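Local structure of Low molecular weight heat shock protein (Xanthomonas axonopodis pv. citri, 3GLA) at residues I9-V13 with N14-L18. The protein is a small heat-shock protein of the alpha-crystallin family that probably acts as a chaperone, holding unfolding proteins back from aggregation under stress. Numbering follows the deposited sequence.
Sequences IKEEV and NHFVL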
loop_
_atom_site.group_PDB
_atom_site.type_symbol
_atom_site.label_atom_id
_atom_site.label_comp_id
_atom_site.label_asym_id
_atom_site.label_seq_id
_atom_site.Cartn_x
_atom_site.Cartn_y
_atom_site.Cartn_z
ATOM N N ILE B 9 8.289 -2.316 11.829
ATOM C CA ILE B 9 8.493 -3.565 12.590
ATOM C C ILE B 9 8.458 -3.189 14.041
ATOM O O ILE B 9 9.069 -2.181 14.446
ATOM C CB ILE B 9 9.862 -4.105 12.322
ATOM C CG1 ILE B 9 9.986 -4.455 10.854
ATOM C CG2 ILE B 9 10.141 -5.400 13.260
ATOM C CD1 ILE B 9 11.399 -5.001 10.400
ATOM N N LYS B 10 7.714 -3.981 14.785
ATOM C CA LYS B 10 7.403 -3.722 16.176
ATOM C C LYS B 10 7.787 -4.945 16.946
ATOM O O LYS B 10 7.563 -6.083 16.565
ATOM C CB LYS B 10 5.911 -3.475 16.330
ATOM C CG LYS B 10 5.520 -3.152 17.684
ATOM C CD LYS B 10 4.006 -3.183 17.744
ATOM C CE LYS B 10 3.625 -2.537 19.131
ATOM N NZ LYS B 10 2.171 -2.719 19.222
ATOM N N GLU B 11 8.336 -4.692 18.127
ATOM C CA GLU B 11 8.600 -5.813 19.011
ATOM C C GLU B 11 7.633 -5.742 20.172
ATOM O O GLU B 11 7.513 -4.717 20.924
ATOM C CB GLU B 11 10.035 -5.715 19.503
ATOM C CG GLU B 11 10.237 -6.869 20.563
ATOM C CD GLU B 11 11.653 -6.940 21.051
ATOM O OE1 GLU B 11 12.591 -6.328 20.479
ATOM O OE2 GLU B 11 11.845 -7.834 21.952
ATOM N N GLU B 12 6.740 -6.689 20.221
ATOM C CA GLU B 12 5.751 -6.806 21.319
ATOM C C GLU B 12 6.361 -7.770 22.333
ATOM O O GLU B 12 7.482 -8.270 22.137
ATOM C CB GLU B 12 4.450 -7.308 20.838
ATOM C CG GLU B 12 3.765 -6.254 19.954
ATOM C CD GLU B 12 2.441 -6.667 19.363
ATOM O OE1 GLU B 12 1.686 -5.727 18.934
ATOM O OE2 GLU B 12 2.161 -7.914 19.329
ATOM N N VAL B 13 5.613 -7.980 23.423
ATOM C CA VAL B 13 6.162 -8.789 24.517
ATOM C C VAL B 13 6.331 -10.234 24.061
ATOM O O VAL B 13 7.401 -10.814 24.260
ATOM C CB VAL B 13 5.284 -8.712 25.817
ATOM C CG1 VAL B 13 5.906 -9.694 26.880
ATOM C CG2 VAL B 13 5.354 -7.312 26.366
ATOM N N ASN B 14 5.372 -10.731 23.324
ATOM C CA ASN B 14 5.454 -12.130 22.840
ATOM C C ASN B 14 5.793 -12.322 21.358
ATOM O O ASN B 14 5.919 -13.461 20.888
ATOM C CB ASN B 14 4.068 -12.772 22.969
ATOM C CG ASN B 14 3.620 -12.863 24.385
ATOM O OD1 ASN B 14 2.439 -12.575 24.701
ATOM N ND2 ASN B 14 4.572 -13.185 25.271
ATOM N N HIS B 15 5.882 -11.219 20.595
ATOM C CA HIS B 15 5.925 -11.387 19.136
ATOM C C HIS B 15 6.640 -10.173 18.570
ATOM O O HIS B 15 6.729 -9.095 19.221
ATOM C CB HIS B 15 4.561 -11.267 18.491
ATOM C CG HIS B 15 3.609 -12.322 18.852
ATOM N ND1 HIS B 15 3.434 -13.476 18.096
ATOM C CD2 HIS B 15 2.714 -12.380 19.867
ATOM C CE1 HIS B 15 2.503 -14.218 18.668
ATOM N NE2 HIS B 15 2.051 -13.580 19.742
ATOM N N PHE B 16 7.241 -10.412 17.429
ATOM C CA PHE B 16 7.553 -9.233 16.572
ATOM C C PHE B 16 6.395 -9.133 15.552
ATOM O O PHE B 16 5.742 -10.148 15.227
ATOM C CB PHE B 16 8.745 -9.535 15.857
ATOM C CG PHE B 16 9.927 -9.563 16.751
ATOM C CD1 PHE B 16 10.297 -10.758 17.373
ATOM C CD2 PHE B 16 10.621 -8.377 17.038
ATOM C CE1 PHE B 16 11.399 -10.812 18.228
ATOM C CE2 PHE B 16 11.772 -8.382 17.894
ATOM C CZ PHE B 16 12.156 -9.624 18.516
ATOM N N VAL B 17 6.156 -7.920 15.046
ATOM C CA VAL B 17 5.117 -7.822 14.060
ATOM C C VAL B 17 5.760 -6.961 12.944
ATOM O O VAL B 17 6.386 -5.921 13.230
ATOM C CB VAL B 17 3.907 -7.105 14.511
ATOM C CG1 VAL B 17 2.845 -7.056 13.416
ATOM C CG2 VAL B 17 3.246 -7.749 15.854
ATOM N N LEU B 18 5.649 -7.444 11.707
ATOM C CA LEU B 18 6.111 -6.625 10.608
ATOM C C LEU B 18 4.911 -6.250 9.814
ATOM O O LEU B 18 4.030 -7.082 9.551
ATOM C CB LEU B 18 7.060 -7.402 9.791
ATOM C CG LEU B 18 7.688 -6.663 8.614
ATOM C CD1 LEU B 18 9.179 -7.264 8.339
ATOM C CD2 LEU B 18 6.703 -6.754 7.342
#
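Glu11 carries CG anti to its own backbone N (chi1 175°) and, with the rest of its chain extended, runs alongside the Phe16 ring, whose CG stands beside the backbone N of Phe16. The two side chains point the same way: CG of Glu11 lies 3.4 Å from CE2 of Phe16, and OE1 of Glu11 is equally near that carbon, while carboxylate and ring planes are turned 41° apart. Lys96 joins both, by a salt bridge to Glu11 OE2 and a cation-pi contact with Phe16. On the same face, Ile9 CD1 meets Leu18 CD1 at 3.8 Å, and Phe70 touches both residues.

The strands, 7-11 and 15-21, form an antiparallel beta hairpin at one side of the alpha-crystallin domain's beta sandwich. Lys10 and Val17 form a hydrogen-bonded pair, flanked by the non-hydrogen-bonded pairs Ile9-Leu18 and Glu11-Phe16: Lys10 N reaches Val17 O at 2.8 Å and Val17 N returns to Lys10 O, both in the carbonyl plane. Next to the turn, Glu12 N meets His15 O at 2.6 Å, a short bond bent to 141° at the hydrogen.

Val17 points to the other face with Lys10, and the carboxylate of Glu12 crosses it there, OE2 of Glu12 lying 3.6 Å from Val17 CG2. Glu12 OE1 offers its anti lone pair to Lys10 NZ, 3.1 Å away in a salt bridge. That ammonium also pairs with Glu52 of the second subunit, a strand of which continues the sheet antiparallel past Ile9 and Lys10.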